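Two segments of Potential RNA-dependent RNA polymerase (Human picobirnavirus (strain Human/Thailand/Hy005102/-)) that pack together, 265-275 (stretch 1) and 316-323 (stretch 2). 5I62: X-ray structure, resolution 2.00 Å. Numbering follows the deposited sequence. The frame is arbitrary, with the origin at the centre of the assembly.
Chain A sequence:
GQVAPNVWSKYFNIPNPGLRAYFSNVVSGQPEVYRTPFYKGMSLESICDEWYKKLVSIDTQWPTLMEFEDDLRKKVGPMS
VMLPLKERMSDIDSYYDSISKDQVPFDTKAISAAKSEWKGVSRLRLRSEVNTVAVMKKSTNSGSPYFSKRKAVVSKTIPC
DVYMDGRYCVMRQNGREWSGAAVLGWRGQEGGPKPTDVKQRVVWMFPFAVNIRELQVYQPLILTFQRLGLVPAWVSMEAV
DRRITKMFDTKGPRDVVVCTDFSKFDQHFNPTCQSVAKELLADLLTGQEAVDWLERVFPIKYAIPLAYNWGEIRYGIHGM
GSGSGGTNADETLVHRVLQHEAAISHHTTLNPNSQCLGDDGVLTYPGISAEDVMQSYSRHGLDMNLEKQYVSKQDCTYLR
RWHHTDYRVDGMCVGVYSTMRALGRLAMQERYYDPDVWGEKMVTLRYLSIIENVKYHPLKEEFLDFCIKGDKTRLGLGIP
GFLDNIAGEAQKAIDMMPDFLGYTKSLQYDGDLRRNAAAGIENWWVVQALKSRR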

# COMPACT_ATOMS: atom_id res chain seq x y z
N PHE A 265 5.86 -1.27 10.02
CA PHE A 265 4.95 -2.35 10.37
C PHE A 265 5.36 -3.66 9.72
O PHE A 265 5.45 -4.69 10.39
N ASP A 266 5.60 -3.63 8.40
CA ASP A 266 6.00 -4.84 7.68
C ASP A 266 7.20 -5.49 8.35
O ASP A 266 7.24 -6.71 8.56
N GLN A 267 8.21 -4.67 8.68
CA GLN A 267 9.45 -5.17 9.24
C GLN A 267 9.24 -5.85 10.59
O GLN A 267 9.96 -6.78 10.94
N HIS A 268 8.25 -5.39 11.35
CA HIS A 268 8.00 -5.92 12.69
C HIS A 268 6.97 -7.03 12.69
O HIS A 268 6.58 -7.50 13.77
N PHE A 269 6.47 -7.44 11.52
CA PHE A 269 5.40 -8.44 11.46
C PHE A 269 6.02 -9.81 11.74
O PHE A 269 6.35 -10.58 10.84
N ASN A 270 6.16 -10.11 13.03
CA ASN A 270 7.04 -11.15 13.55
C ASN A 270 6.30 -12.49 13.62
O ASN A 270 5.12 -12.58 13.28
N PRO A 271 6.96 -13.56 14.07
CA PRO A 271 6.30 -14.88 14.07
C PRO A 271 5.09 -14.95 14.97
O PRO A 271 4.23 -15.81 14.75
N THR A 272 4.98 -14.09 15.98
CA THR A 272 3.77 -14.07 16.78
C THR A 272 2.60 -13.54 15.95
O THR A 272 1.54 -14.17 15.89
N CYS A 273 2.81 -12.42 15.26
CA CYS A 273 1.80 -11.89 14.35
C CYS A 273 1.47 -12.90 13.25
O CYS A 273 0.31 -13.08 12.89
N GLN A 274 2.50 -13.54 12.68
CA GLN A 274 2.29 -14.49 11.60
C GLN A 274 1.39 -15.64 12.06
O GLN A 274 0.52 -16.10 11.30
N SER A 275 1.58 -16.12 13.29
CA SER A 275 0.77 -17.26 13.72
C SER A 275 -0.69 -16.87 13.89
O SER A 275 -1.57 -17.72 13.76
N GLY A 316 17.23 -16.39 5.76
CA GLY A 316 16.73 -16.34 7.12
C GLY A 316 15.31 -15.78 7.19
O GLY A 316 14.79 -15.17 6.25
N ILE A 317 14.66 -15.99 8.35
CA ILE A 317 13.30 -15.47 8.50
C ILE A 317 13.34 -13.96 8.66
O ILE A 317 14.35 -13.37 9.07
N HIS A 318 12.23 -13.31 8.32
CA HIS A 318 12.17 -11.85 8.33
C HIS A 318 10.71 -11.43 8.47
O HIS A 318 9.81 -12.27 8.58
N GLY A 319 10.49 -10.12 8.50
CA GLY A 319 9.14 -9.60 8.56
C GLY A 319 8.42 -9.80 7.24
O GLY A 319 8.88 -10.49 6.33
N MET A 320 7.25 -9.16 7.13
CA MET A 320 6.46 -9.26 5.92
C MET A 320 7.27 -8.81 4.71
O MET A 320 7.71 -7.66 4.64
N GLY A 321 7.44 -9.72 3.75
CA GLY A 321 8.07 -9.33 2.50
C GLY A 321 7.14 -8.41 1.74
O GLY A 321 6.22 -8.87 1.07
N SER A 322 7.35 -7.10 1.87
CA SER A 322 6.48 -6.08 1.28
C SER A 322 6.40 -6.26 -0.23
O SER A 322 7.31 -5.82 -0.94
N GLY A 323 5.33 -6.90 -0.72
CA GLY A 323 5.29 -7.37 -2.11
C GLY A 323 4.68 -8.75 -2.29
O GLY A 323 4.36 -9.16 -3.42

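A single acidic residue can anchor two segments of a chain by using its backbone and its side chain together, and the contact between 265-275 and 316-323 of this polymerase illustrates the principle. Asp266, in the m rotamer, points sideways from CA to CB, yet its carboxylate reaches Ser322, whose OG (chi1 -36°, m) donates to Asp266 OD2 at 2.7 Å. One residue, two bonds: Met320 N also donates to Asp266 O, at 2.8 Å. Asp266 O also lies 3.5 Å from Gly319 CA in a CA-H...O contact, an approach that depends on glycine, because an ideal CB there would sit 2.4 Å from Asp266 O.

Farther along, Gln274 (m, then t) points toward the second stretch and uses its amide twice. Gln274 NE2 donates to Phe269 O at 2.9 Å, tying down its own stretch, and to a water at 2.7 Å; that water in turn donates to His318 O, also at 2.7 Å, bridging the two segments.

Around this polar framework the packing is apolar. Phe269 (t) and Met320 (t, p, p) point toward each other's stretch, with Phe269 CB 4.1 Å from Met320 CB, while Met320 CE approaches the phenyl ring obliquely. Pro271 CG also meets Ile317 CD1 at 4.3 Å, the isoleucine adopting p, t.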

# COMPACT_ATOMS: atom_id res chain seq x y z
CB PHE A 265 3.52 -1.98 9.96
CG PHE A 265 2.46 -2.92 10.47
CD1 PHE A 265 2.46 -3.35 11.79
CD2 PHE A 265 1.47 -3.38 9.63
CE1 PHE A 265 1.46 -4.22 12.25
CE2 PHE A 265 0.48 -4.23 10.09
CZ PHE A 265 0.48 -4.66 11.40
CB ASP A 266 6.36 -4.50 6.22
CG ASP A 266 5.17 -3.99 5.41
OD1 ASP A 266 4.04 -3.92 5.94
OD2 ASP A 266 5.37 -3.66 4.22
CB GLN A 267 10.46 -4.03 9.37
CG GLN A 267 10.95 -3.38 8.06
CD GLN A 267 10.03 -2.28 7.54
OE1 GLN A 267 8.82 -2.30 7.77
NE2 GLN A 267 10.62 -1.31 6.84
CB HIS A 268 7.53 -4.80 13.63
CG HIS A 268 8.60 -3.82 14.01
ND1 HIS A 268 8.96 -2.76 13.21
CD2 HIS A 268 9.36 -3.73 15.12
CE1 HIS A 268 9.92 -2.08 13.80
NE2 HIS A 268 10.18 -2.64 14.96
CB PHE A 269 4.67 -8.37 10.12
CG PHE A 269 3.27 -8.89 10.16
CD1 PHE A 269 2.23 -8.10 10.66
CD2 PHE A 269 2.98 -10.16 9.73
CE1 PHE A 269 0.93 -8.58 10.70
CE2 PHE A 269 1.67 -10.66 9.78
CZ PHE A 269 0.65 -9.87 10.25
CB ASN A 270 7.55 -10.68 14.91
CG ASN A 270 6.41 -10.38 15.88
OD1 ASN A 270 5.46 -11.15 15.99
ND2 ASN A 270 6.51 -9.25 16.57
CB PRO A 271 7.41 -15.83 14.55
CG PRO A 271 8.69 -15.17 14.06
CD PRO A 271 8.43 -13.69 14.28
CB THR A 272 3.99 -13.23 18.04
OG1 THR A 272 5.07 -13.80 18.79
CG2 THR A 272 2.74 -13.21 18.90
CB CYS A 273 2.27 -10.58 13.71
SG CYS A 273 2.49 -9.25 14.88
CB GLN A 274 3.64 -15.03 11.11
CG GLN A 274 4.55 -13.99 10.47
CD GLN A 274 6.04 -14.42 10.49
OE1 GLN A 274 6.35 -15.61 10.40
NE2 GLN A 274 6.95 -13.44 10.62
CB SER A 275 1.32 -17.86 15.01
OG SER A 275 1.19 -16.92 16.05
CB ILE A 317 12.56 -16.14 9.67
CG1 ILE A 317 13.25 -15.86 11.01
CG2 ILE A 317 12.40 -17.64 9.42
CD1 ILE A 317 12.38 -16.23 12.23
CB HIS A 318 12.83 -11.28 7.06
CG HIS A 318 12.34 -11.91 5.79
ND1 HIS A 318 11.08 -11.68 5.28
CD2 HIS A 318 12.94 -12.77 4.93
CE1 HIS A 318 10.92 -12.36 4.15
NE2 HIS A 318 12.04 -13.03 3.92
CB MET A 320 5.20 -8.42 6.03
CG MET A 320 4.46 -8.30 4.72
SD MET A 320 3.79 -9.89 4.20
CE MET A 320 2.37 -10.00 5.33
CB SER A 322 7.00 -4.68 1.61
OG SER A 322 7.55 -4.63 2.93
O HOH W 1 9.56 -14.20 10.48